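Long-range contact in beta-galactosidase (Streptococcus pneumoniae, PDB 4CUA), which releases terminal beta-galactose residues from glycans by hydrolysis, the fragment here being a carbohydrate-binding module of the enzyme: residues 95-109 against 120-134. Numbering follows the deposited sequence. Where two conformers were deposited one is given.
Sequences YVIEYYVGKTVPTAP and HVFNDSANWKPVTNL. With EDO (1,2-ethanediol), chain H; EDO (1,2-ethanediol), chain E.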
loop_
_atom_site.group_PDB
_atom_site.type_symbol
_atom_site.label_atom_id
_atom_site.label_comp_id
_atom_site.label_asym_id
_atom_site.label_seq_id
_atom_site.Cartn_x
_atom_site.Cartn_y
_atom_site.Cartn_z
ATOM N N TYR A 95 1.053 -12.158 3.469
ATOM C CA TYR A 95 0.282 -10.919 3.346
ATOM C C TYR A 95 -1.198 -11.164 3.338
ATOM O O TYR A 95 -1.683 -12.291 3.117
ATOM C CB TYR A 95 0.667 -10.171 2.021
ATOM C CG TYR A 95 0.286 -11.014 0.805
ATOM C CD1 TYR A 95 1.134 -11.957 0.299
ATOM C CD2 TYR A 95 -0.930 -10.848 0.198
ATOM C CE1 TYR A 95 0.763 -12.775 -0.785
ATOM C CE2 TYR A 95 -1.299 -11.660 -0.871
ATOM C CZ TYR A 95 -0.431 -12.582 -1.352
ATOM O OH TYR A 95 -0.843 -13.405 -2.425
ATOM N N VAL A 96 -1.945 -10.131 3.594
ATOM C CA VAL A 96 -3.375 -10.116 3.473
ATOM C C VAL A 96 -3.738 -8.802 2.806
ATOM O O VAL A 96 -3.254 -7.738 3.197
ATOM C CB VAL A 96 -4.083 -10.124 4.823
ATOM C CG1 VAL A 96 -5.582 -10.016 4.672
ATOM C CG2 VAL A 96 -3.695 -11.401 5.550
ATOM N N ILE A 97 -4.598 -8.856 1.802
ATOM C CA ILE A 97 -5.159 -7.656 1.198
ATOM C C ILE A 97 -6.548 -7.380 1.767
ATOM O O ILE A 97 -7.417 -8.297 1.821
ATOM C CB ILE A 97 -5.214 -7.765 -0.352
ATOM C CG1 ILE A 97 -3.819 -7.969 -0.916
ATOM C CG2 ILE A 97 -5.890 -6.563 -0.970
ATOM C CD1 ILE A 97 -3.739 -8.356 -2.365
ATOM N N GLU A 98 -6.773 -6.154 2.203
ATOM C CA GLU A 98 -7.937 -5.761 2.997
ATOM C C GLU A 98 -8.545 -4.501 2.482
ATOM O O GLU A 98 -7.833 -3.687 1.888
ATOM C CB GLU A 98 -7.482 -5.554 4.466
ATOM C CG GLU A 98 -7.052 -6.856 5.090
ATOM C CD GLU A 98 -6.365 -6.716 6.446
ATOM O OE1 GLU A 98 -5.511 -5.825 6.657
ATOM O OE2 GLU A 98 -6.681 -7.545 7.309
ATOM N N TYR A 99 -9.838 -4.284 2.745
ATOM C CA TYR A 99 -10.527 -3.095 2.385
ATOM C C TYR A 99 -11.280 -2.486 3.537
ATOM O O TYR A 99 -11.709 -3.236 4.466
ATOM C CB TYR A 99 -11.489 -3.324 1.168
ATOM C CG TYR A 99 -12.700 -4.178 1.429
ATOM C CD1 TYR A 99 -12.602 -5.564 1.473
ATOM C CD2 TYR A 99 -13.922 -3.594 1.598
ATOM C CE1 TYR A 99 -13.740 -6.389 1.751
ATOM C CE2 TYR A 99 -15.045 -4.378 1.821
ATOM C CZ TYR A 99 -14.918 -5.753 1.871
ATOM O OH TYR A 99 -16.042 -6.562 2.163
ATOM N N TYR A 100 -11.444 -1.184 3.500
ATOM C CA TYR A 100 -11.967 -0.431 4.602
ATOM C C TYR A 100 -13.507 -0.528 4.575
ATOM O O TYR A 100 -14.166 -0.228 3.570
ATOM C CB TYR A 100 -11.489 0.993 4.560
ATOM C CG TYR A 100 -11.936 1.853 5.717
ATOM C CD1 TYR A 100 -11.231 1.842 6.901
ATOM C CD2 TYR A 100 -13.106 2.580 5.688
ATOM C CE1 TYR A 100 -11.634 2.588 7.972
ATOM C CE2 TYR A 100 -13.498 3.363 6.761
ATOM C CZ TYR A 100 -12.782 3.320 7.944
ATOM O OH TYR A 100 -13.211 4.094 9.039
ATOM N N VAL A 101 -14.061 -0.844 5.753
ATOM C CA VAL A 101 -15.504 -0.997 5.957
ATOM C C VAL A 101 -16.016 -0.211 7.141
ATOM O O VAL A 101 -17.229 -0.255 7.471
ATOM C CB VAL A 101 -15.882 -2.503 6.155
ATOM C CG1 VAL A 101 -15.509 -3.327 4.961
ATOM C CG2 VAL A 101 -15.255 -3.072 7.430
ATOM N N GLY A 102 -15.183 0.591 7.789
ATOM C CA GLY A 102 -15.654 1.378 8.922
ATOM C C GLY A 102 -16.785 2.304 8.550
ATOM O O GLY A 102 -16.809 2.886 7.462
ATOM N N LYS A 103 -17.736 2.476 9.459
ATOM C CA LYS A 103 -18.746 3.495 9.304
ATOM C C LYS A 103 -18.219 4.909 9.464
ATOM O O LYS A 103 -18.756 5.842 8.888
ATOM C CB LYS A 103 -19.914 3.229 10.257
ATOM C CG LYS A 103 -20.731 2.020 9.829
ATOM C CD LYS A 103 -21.904 1.818 10.791
ATOM C CE LYS A 103 -23.147 1.308 10.091
ATOM N NZ LYS A 103 -24.337 1.623 10.929
ATOM N N THR A 104 -17.106 5.080 10.182
ATOM C CA THR A 104 -16.515 6.393 10.287
ATOM C C THR A 104 -15.793 6.705 8.966
ATOM O O THR A 104 -15.013 5.901 8.501
ATOM C CB THR A 104 -15.573 6.469 11.493
ATOM O OG1 THR A 104 -16.307 6.181 12.696
ATOM C CG2 THR A 104 -14.923 7.841 11.578
ATOM N N VAL A 105 -16.115 7.811 8.362
ATOM C CA VAL A 105 -15.422 8.288 7.188
ATOM C C VAL A 105 -13.943 8.568 7.591
ATOM O O VAL A 105 -13.697 9.345 8.498
ATOM C CB VAL A 105 -16.111 9.541 6.656
ATOM C CG1 VAL A 105 -15.313 10.127 5.512
ATOM C CG2 VAL A 105 -17.533 9.186 6.166
ATOM N N PRO A 106 -12.979 7.912 6.935
ATOM C CA PRO A 106 -11.574 8.159 7.290
ATOM C C PRO A 106 -11.129 9.536 6.970
ATOM O O PRO A 106 -11.641 10.141 6.034
ATOM C CB PRO A 106 -10.811 7.148 6.473
ATOM C CG PRO A 106 -11.716 6.645 5.445
ATOM C CD PRO A 106 -13.103 7.028 5.774
ATOM N N THR A 107 -10.227 10.072 7.780
ATOM C CA THR A 107 -9.542 11.339 7.530
ATOM C C THR A 107 -8.172 10.985 6.933
ATOM O O THR A 107 -7.706 9.862 7.075
ATOM C CB THR A 107 -9.287 12.058 8.876
ATOM O OG1 THR A 107 -8.571 11.194 9.761
ATOM C CG2 THR A 107 -10.594 12.446 9.523
ATOM N N ALA A 108 -7.545 11.950 6.279
ATOM C CA ALA A 108 -6.158 11.755 5.881
ATOM C C ALA A 108 -5.352 11.691 7.191
ATOM O O ALA A 108 -5.414 12.623 8.014
ATOM C CB ALA A 108 -5.669 12.916 5.054
ATOM N N PRO A 109 -4.498 10.646 7.331
ATOM C CA PRO A 109 -3.592 10.632 8.481
ATOM C C PRO A 109 -2.718 11.887 8.539
ATOM O O PRO A 109 -2.337 12.493 7.547
ATOM C CB PRO A 109 -2.786 9.361 8.277
ATOM C CG PRO A 109 -3.722 8.469 7.494
ATOM C CD PRO A 109 -4.370 9.427 6.526
ATOM N N HIS A 120 -6.206 6.779 14.721
ATOM C CA HIS A 120 -6.820 6.763 13.399
ATOM C C HIS A 120 -7.617 5.492 13.230
ATOM O O HIS A 120 -7.171 4.425 13.591
ATOM C CB HIS A 120 -5.710 6.874 12.343
ATOM C CG HIS A 120 -6.229 7.239 10.997
ATOM N ND1 HIS A 120 -6.768 6.307 10.155
ATOM C CD2 HIS A 120 -6.354 8.427 10.369
ATOM C CE1 HIS A 120 -7.164 6.893 9.041
ATOM N NE2 HIS A 120 -6.956 8.184 9.162
ATOM N N VAL A 121 -8.742 5.637 12.506
ATOM C CA VAL A 121 -9.623 4.496 12.195
ATOM C C VAL A 121 -8.902 3.353 11.533
ATOM O O VAL A 121 -9.245 2.175 11.672
ATOM C CB VAL A 121 -10.839 4.900 11.373
ATOM C CG1 VAL A 121 -11.752 5.780 12.218
ATOM C CG2 VAL A 121 -10.486 5.572 10.045
ATOM N N PHE A 122 -7.857 3.659 10.785
ATOM C CA PHE A 122 -7.148 2.593 10.124
ATOM C C PHE A 122 -6.476 1.603 11.071
ATOM O O PHE A 122 -6.202 0.499 10.681
ATOM C CB PHE A 122 -6.062 3.111 9.159
ATOM C CG PHE A 122 -6.573 3.819 7.952
ATOM C CD1 PHE A 122 -7.887 3.709 7.488
ATOM C CD2 PHE A 122 -5.689 4.611 7.224
ATOM C CE1 PHE A 122 -8.323 4.390 6.353
ATOM C CE2 PHE A 122 -6.112 5.264 6.072
ATOM C CZ PHE A 122 -7.408 5.144 5.637
ATOM N N ASN A 123 -6.192 2.030 12.304
ATOM C CA ASN A 123 -5.535 1.160 13.248
ATOM C C ASN A 123 -6.485 0.154 13.914
ATOM O O ASN A 123 -5.982 -0.720 14.638
ATOM C CB ASN A 123 -4.873 1.985 14.323
ATOM C CG ASN A 123 -3.736 2.822 13.758
ATOM O OD1 ASN A 123 -2.947 2.320 12.956
ATOM N ND2 ASN A 123 -3.646 4.067 14.201
ATOM N N ASP A 124 -7.782 0.329 13.748
ATOM C CA ASP A 124 -8.799 -0.607 14.344
ATOM C C ASP A 124 -9.084 -1.714 13.352
ATOM O O ASP A 124 -9.659 -1.449 12.273
ATOM C CB ASP A 124 -10.016 0.193 14.708
ATOM C CG ASP A 124 -11.093 -0.633 15.438
ATOM O OD1 ASP A 124 -10.881 -1.874 15.531
ATOM O OD2 ASP A 124 -12.103 0.039 15.798
ATOM N N SER A 125 -8.737 -2.937 13.700
ATOM C CA SER A 125 -8.955 -4.086 12.808
ATOM C C SER A 125 -10.452 -4.309 12.514
ATOM O O SER A 125 -10.748 -4.855 11.420
ATOM C CB SER A 125 -8.282 -5.339 13.363
ATOM O OG SER A 125 -8.909 -5.634 14.613
ATOM N N ALA A 126 -11.384 -3.839 13.350
ATOM C CA ALA A 126 -12.819 -3.920 13.013
ATOM C C ALA A 126 -13.211 -3.120 11.776
ATOM O O ALA A 126 -14.306 -3.268 11.216
ATOM C CB ALA A 126 -13.702 -3.533 14.192
ATOM N N ASN A 127 -12.326 -2.220 11.339
ATOM C CA ASN A 127 -12.638 -1.382 10.211
ATOM C C ASN A 127 -12.160 -1.944 8.863
ATOM O O ASN A 127 -12.346 -1.239 7.859
ATOM C CB ASN A 127 -12.038 0.016 10.461
ATOM C CG ASN A 127 -12.782 0.780 11.521
ATOM O OD1 ASN A 127 -13.985 0.575 11.697
ATOM N ND2 ASN A 127 -12.105 1.702 12.215
ATOM N N TRP A 128 -11.590 -3.131 8.885
ATOM C CA TRP A 128 -11.083 -3.811 7.723
ATOM C C TRP A 128 -11.697 -5.196 7.538
ATOM O O TRP A 128 -11.943 -5.913 8.518
ATOM C CB TRP A 128 -9.596 -4.000 7.838
ATOM C CG TRP A 128 -8.873 -2.678 7.907
ATOM C CD1 TRP A 128 -8.451 -2.048 9.014
ATOM C CD2 TRP A 128 -8.488 -1.848 6.799
ATOM N NE1 TRP A 128 -7.881 -0.825 8.710
ATOM C CE2 TRP A 128 -7.854 -0.721 7.337
ATOM C CE3 TRP A 128 -8.620 -1.961 5.437
ATOM C CZ2 TRP A 128 -7.380 0.339 6.540
ATOM C CZ3 TRP A 128 -8.116 -0.916 4.618
ATOM C CH2 TRP A 128 -7.491 0.197 5.198
ATOM N N LYS A 129 -11.923 -5.564 6.271
ATOM C CA LYS A 129 -12.192 -6.947 5.958
ATOM C C LYS A 129 -11.283 -7.423 4.852
ATOM O O LYS A 129 -10.833 -6.564 4.013
ATOM C CB LYS A 129 -13.632 -7.134 5.461
ATOM C CG LYS A 129 -14.689 -6.901 6.549
ATOM C CD LYS A 129 -16.032 -7.420 6.066
ATOM C CE LYS A 129 -17.070 -7.137 7.135
ATOM N NZ LYS A 129 -18.415 -7.502 6.628
ATOM N N PRO A 130 -10.994 -8.718 4.797
ATOM C CA PRO A 130 -10.173 -9.229 3.721
ATOM C C PRO A 130 -10.901 -9.294 2.391
ATOM O O PRO A 130 -12.091 -9.504 2.373
ATOM C CB PRO A 130 -9.783 -10.620 4.155
ATOM C CG PRO A 130 -10.974 -11.054 4.990
ATOM C CD PRO A 130 -11.442 -9.833 5.697
ATOM N N VAL A 131 -10.199 -9.016 1.295
ATOM C CA VAL A 131 -10.781 -9.192 -0.006
ATOM C C VAL A 131 -11.164 -10.692 -0.196
ATOM O O VAL A 131 -10.604 -11.591 0.402
ATOM C CB VAL A 131 -9.867 -8.655 -1.115
ATOM C CG1 VAL A 131 -9.706 -7.162 -0.875
ATOM C CG2 VAL A 131 -8.579 -9.452 -1.260
ATOM N N THR A 132 -12.136 -10.921 -1.073
ATOM C CA THR A 132 -12.581 -12.298 -1.345
ATOM C C THR A 132 -12.235 -12.755 -2.749
ATOM O O THR A 132 -12.126 -11.949 -3.649
ATOM C CB THR A 132 -14.107 -12.399 -1.123
ATOM O OG1 THR A 132 -14.829 -11.434 -1.875
ATOM C CG2 THR A 132 -14.424 -12.157 0.303
ATOM N N ASN A 133 -12.056 -14.048 -2.901
ATOM C CA ASN A 133 -11.694 -14.673 -4.148
ATOM C C ASN A 133 -10.480 -14.019 -4.804
ATOM O O ASN A 133 -10.437 -13.668 -5.986
ATOM C CB ASN A 133 -12.902 -14.675 -5.083
ATOM C CG ASN A 133 -13.999 -15.636 -4.604
ATOM O OD1 ASN A 133 -13.757 -16.819 -4.499
ATOM N ND2 ASN A 133 -15.095 -15.088 -4.222
ATOM N N LEU A 134 -9.501 -13.870 -3.957
ATOM C CA LEU A 134 -8.207 -13.390 -4.385
ATOM C C LEU A 134 -7.575 -14.278 -5.421
ATOM O O LEU A 134 -7.458 -15.496 -5.251
ATOM C CB LEU A 134 -7.260 -13.279 -3.193
ATOM C CG LEU A 134 -5.872 -12.683 -3.539
ATOM C CD1 LEU A 134 -5.893 -11.235 -3.997
ATOM C CD2 LEU A 134 -4.999 -12.835 -2.257
HETATM C C1 EDO H . -11.250 9.379 10.995
HETATM O O1 EDO H . -11.851 9.686 12.264
HETATM C C2 EDO H . -9.727 9.265 11.238
HETATM O O2 EDO H . -9.491 8.370 12.306
HETATM C C1 EDO E . -2.652 1.071 9.851
HETATM O O1 EDO E . -1.880 1.834 10.654
HETATM C C2 EDO E . -2.483 1.671 8.395
HETATM O O2 EDO E . -2.755 0.703 7.526
HETATM O O HOH W 1 -15.412 3.126 11.773
#
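Tyr99 and Lys129 form the hydrogen-bonded pair of a short antiparallel ladder in which strand 128-130 edges strand 94-100, whose other side pairs with strand 157-163. Tyr99 N reaches Lys129 O at 2.8 Å, and Lys129 N returns a bond to Tyr99 O. At the ends of the ladder, Val131 N donates to Ile97 O, and Val101 N donates to Asn127 O at 2.7 Å. Tyr100 and Trp128 share one face of the sheet. CB of Tyr100 lies over the indole's six-membered ring in a CH-pi contact, while the phenol, held opposite the backbone N (chi1 -177°), turns an edge to the same face, the planes 83° apart. Phe122 in turn points its edge at the Tyr100 ring, in an offset edge-to-face pair. Tyr100 OH donates to Thr104 O at 2.6 Å, and Trp128 NE1 to Phe122 O; these bonds tie the cluster to the loop at Thr104 and to the 3-10 turn 121-123. Farther along, His120 NE2 donates to Thr107 O at 2.8 Å, the oxygen lying in the imidazole plane, and ND1 accepts from Phe122 N; these two bonds fix the imidazole's rotation, with Pro109 CG over one ring face in a CH-pi contact. Such an edge ladder, with an aromatic cluster joining it to the adjoining loop and 3-10 turn, here belongs to the beta-sandwich fold of galactose-binding-like carbohydrate-binding modules.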